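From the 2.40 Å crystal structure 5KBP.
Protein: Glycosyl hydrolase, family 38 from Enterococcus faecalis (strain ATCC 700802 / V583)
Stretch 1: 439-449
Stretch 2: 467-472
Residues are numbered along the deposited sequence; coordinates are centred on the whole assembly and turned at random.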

# COMPACT_ATOMS: atom_id res chain seq x y z
N LEU A 439 6.49 37.48 6.15
CA LEU A 439 5.29 37.52 5.31
C LEU A 439 4.10 36.89 6.02
O LEU A 439 2.97 37.35 5.88
CB LEU A 439 5.56 36.81 3.99
CG LEU A 439 6.82 37.21 3.22
CD1 LEU A 439 7.00 36.36 1.97
CD2 LEU A 439 6.80 38.69 2.87
N TYR A 440 4.35 35.82 6.78
CA TYR A 440 3.28 35.14 7.51
C TYR A 440 2.62 36.07 8.51
O TYR A 440 1.40 36.26 8.50
CB TYR A 440 3.85 33.90 8.20
CG TYR A 440 2.86 33.10 9.02
CD1 TYR A 440 2.65 33.39 10.36
CD2 TYR A 440 2.16 32.04 8.46
CE1 TYR A 440 1.75 32.65 11.12
CE2 TYR A 440 1.26 31.30 9.21
CZ TYR A 440 1.06 31.61 10.54
OH TYR A 440 0.17 30.88 11.29
N HIS A 441 3.42 36.68 9.39
CA HIS A 441 2.87 37.58 10.40
C HIS A 441 2.42 38.91 9.81
O HIS A 441 1.58 39.58 10.41
CB HIS A 441 3.89 37.80 11.52
CG HIS A 441 4.18 36.58 12.33
ND1 HIS A 441 5.32 35.82 12.16
CD2 HIS A 441 3.46 35.97 13.30
CE1 HIS A 441 5.30 34.81 13.00
NE2 HIS A 441 4.18 34.87 13.71
N GLU A 442 2.96 39.30 8.66
CA GLU A 442 2.47 40.51 7.99
C GLU A 442 1.03 40.33 7.55
O GLU A 442 0.20 41.23 7.75
CB GLU A 442 3.36 40.85 6.79
CG GLU A 442 2.85 42.00 5.94
CD GLU A 442 3.76 42.31 4.78
OE1 GLU A 442 4.99 42.11 4.91
OE2 GLU A 442 3.26 42.75 3.73
N LEU A 443 0.70 39.18 6.95
CA LEU A 443 -0.68 38.91 6.57
C LEU A 443 -1.56 38.67 7.79
O LEU A 443 -2.74 39.03 7.78
CB LEU A 443 -0.73 37.69 5.64
CG LEU A 443 -0.03 37.83 4.29
CD1 LEU A 443 -0.14 36.53 3.49
CD2 LEU A 443 -0.60 38.99 3.50
N LYS A 444 -1.00 38.08 8.85
CA LYS A 444 -1.78 37.82 10.05
C LYS A 444 -2.20 39.13 10.72
O LYS A 444 -3.30 39.22 11.28
CB LYS A 444 -0.97 36.96 11.02
CG LYS A 444 -1.80 36.18 12.03
CD LYS A 444 -2.05 34.76 11.54
CE LYS A 444 -2.64 33.89 12.64
NZ LYS A 444 -2.77 32.47 12.21
N GLN A 445 -1.35 40.14 10.67
CA GLN A 445 -1.62 41.43 11.29
C GLN A 445 -2.38 42.39 10.39
O GLN A 445 -2.88 43.41 10.87
CB GLN A 445 -0.31 42.09 11.74
CG GLN A 445 0.46 41.30 12.78
CD GLN A 445 1.91 41.73 12.88
OE1 GLN A 445 2.33 42.69 12.23
NE2 GLN A 445 2.69 41.02 13.69
N LYS A 446 -2.47 42.10 9.09
CA LYS A 446 -3.17 42.99 8.18
C LYS A 446 -4.68 42.87 8.38
O LYS A 446 -5.22 41.77 8.43
CB LYS A 446 -2.80 42.67 6.73
CG LYS A 446 -3.29 43.70 5.73
CD LYS A 446 -2.81 43.38 4.32
CE LYS A 446 -3.21 44.47 3.34
NZ LYS A 446 -2.72 44.19 1.96
N ALA A 447 -5.34 44.02 8.50
CA ALA A 447 -6.78 44.03 8.72
C ALA A 447 -7.51 43.45 7.51
O ALA A 447 -7.05 43.55 6.37
CB ALA A 447 -7.27 45.45 8.99
N THR A 448 -8.66 42.83 7.78
CA THR A 448 -9.44 42.19 6.73
C THR A 448 -10.57 43.10 6.31
O THR A 448 -11.47 43.38 7.12
CB THR A 448 -9.99 40.85 7.22
OG1 THR A 448 -8.91 39.99 7.58
CG2 THR A 448 -10.82 40.19 6.12
N PRO A 449 -10.59 43.58 5.07
CA PRO A 449 -11.73 44.37 4.61
C PRO A 449 -12.98 43.51 4.48
O PRO A 449 -12.91 42.29 4.34
CB PRO A 449 -11.28 44.89 3.24
CG PRO A 449 -9.80 44.66 3.19
CD PRO A 449 -9.55 43.46 4.04
N LYS A 467 -14.77 32.47 7.83
CA LYS A 467 -13.50 32.55 8.54
C LYS A 467 -12.42 33.03 7.59
O LYS A 467 -12.58 33.01 6.37
CB LYS A 467 -13.12 31.19 9.15
CG LYS A 467 -13.04 30.06 8.13
CD LYS A 467 -12.69 28.74 8.80
CE LYS A 467 -12.65 27.61 7.78
NZ LYS A 467 -12.31 26.31 8.42
N GLU A 468 -11.31 33.48 8.18
CA GLU A 468 -10.11 33.84 7.44
C GLU A 468 -8.97 32.93 7.88
O GLU A 468 -9.01 32.33 8.96
CB GLU A 468 -9.73 35.31 7.65
CG GLU A 468 -8.96 35.57 8.94
CD GLU A 468 -8.56 37.02 9.09
OE1 GLU A 468 -9.33 37.90 8.67
OE2 GLU A 468 -7.46 37.27 9.63
N ASP A 469 -7.96 32.82 7.03
CA ASP A 469 -6.83 31.95 7.32
C ASP A 469 -5.58 32.47 6.61
O ASP A 469 -5.65 32.88 5.45
CB ASP A 469 -7.12 30.51 6.89
CG ASP A 469 -6.22 29.51 7.58
OD1 ASP A 469 -5.77 29.79 8.72
OD2 ASP A 469 -5.95 28.43 7.00
N VAL A 470 -4.46 32.45 7.33
CA VAL A 470 -3.16 32.79 6.78
C VAL A 470 -2.27 31.56 6.93
O VAL A 470 -1.98 31.14 8.06
CB VAL A 470 -2.53 34.01 7.47
CG1 VAL A 470 -1.13 34.25 6.94
CG2 VAL A 470 -3.40 35.24 7.28
N ARG A 471 -1.85 30.99 5.80
CA ARG A 471 -1.05 29.78 5.83
C ARG A 471 -0.10 29.78 4.64
O ARG A 471 -0.20 30.61 3.73
CB ARG A 471 -1.93 28.52 5.80
CG ARG A 471 -2.72 28.37 4.51
CD ARG A 471 -3.50 27.06 4.48
NE ARG A 471 -4.31 26.96 3.27
CZ ARG A 471 -5.58 27.36 3.20
NH1 ARG A 471 -6.18 27.88 4.26
NH2 ARG A 471 -6.25 27.24 2.06
N PHE A 472 0.82 28.82 4.65
CA PHE A 472 1.73 28.61 3.54
C PHE A 472 1.02 27.90 2.39
O PHE A 472 0.08 27.12 2.60
CB PHE A 472 2.94 27.79 4.01
CG PHE A 472 3.64 27.04 2.91
CD1 PHE A 472 4.55 27.68 2.08
CD2 PHE A 472 3.40 25.69 2.71
CE1 PHE A 472 5.19 26.99 1.08
CE2 PHE A 472 4.04 24.99 1.71
CZ PHE A 472 4.94 25.64 0.89
O HOH W 1 -5.45 33.39 10.49

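A helix can pack against a β-strand around a single well-placed aliphatic residue, and this small contact from a family 38 glycosyl hydrolase is a clear example. The helix, which begins earlier in the chain, includes Leu439 to Lys444 and is held by the usual i to i+4 bonds, among them Leu443 N to Leu439 O at 3.1 Å and Lys444 N to Tyr440 O at 3.0 Å. Later in the stretch a loop carries Thr448. The strand segment Lys467 to Phe472, part of a longer strand, runs almost exactly antiparallel to the helix, with 174° between their directions and a closest approach of the axes of 8.3 Å. The backbones come nearest at Lys444 and Val470, whose CA atoms are 6.2 Å apart; further along, the CA atoms of Thr448 and Glu468 are 8.4 Å apart.

The alternation of an extended strand sets which side chains are directed at the first stretch. Glu468 and Val470 direct their CA-to-CB bonds toward the first stretch, whereas those of Asp469 and Arg471 point away. The latter two pair with each other instead, in a salt bridge of 2.8 Å between Arg471 NH1 and Asp469 OD2.

Val470 is the centre of the contact and has by far the largest covered area. Its chi1 is t, and its methyls pack against the helix: Val470 CG1 lies 3.7 Å from Leu443 CB and over one face of the Tyr440 ring, 4.2 Å from Tyr440 CD2, and Val470 CG2 is 4.0 Å from Lys444 N. Tyr440 starts out sideways from the strand, but its ring reaches back far enough to bring CE2 within 3.4 Å of Val470 O. The phenol thus packs against the valine's backbone as well as its side chain.

Lys444 borders this apolar patch with the aliphatic part of its chain, its CD lying 4.2 Å from Val470 CB. Its ammonium group continues to a weak hydrogen bond from NZ to Tyr440 OH, 3.5 Å long, one helical turn back. A water links the two stretches here, accepting weak hydrogen bonds from Lys444 NZ at 3.3 Å and from Val470 N at 3.4 Å.

The polar counterpart lies in the loop. Thr448 and Glu468 point toward each other's stretch, and Thr448 OG1 donates to Glu468 OE1 across 2.4 Å, a very short distance for a hydrogen bond. It is the only direct hydrogen bond between the stretches; the rest of the contact is chiefly packing around one valine.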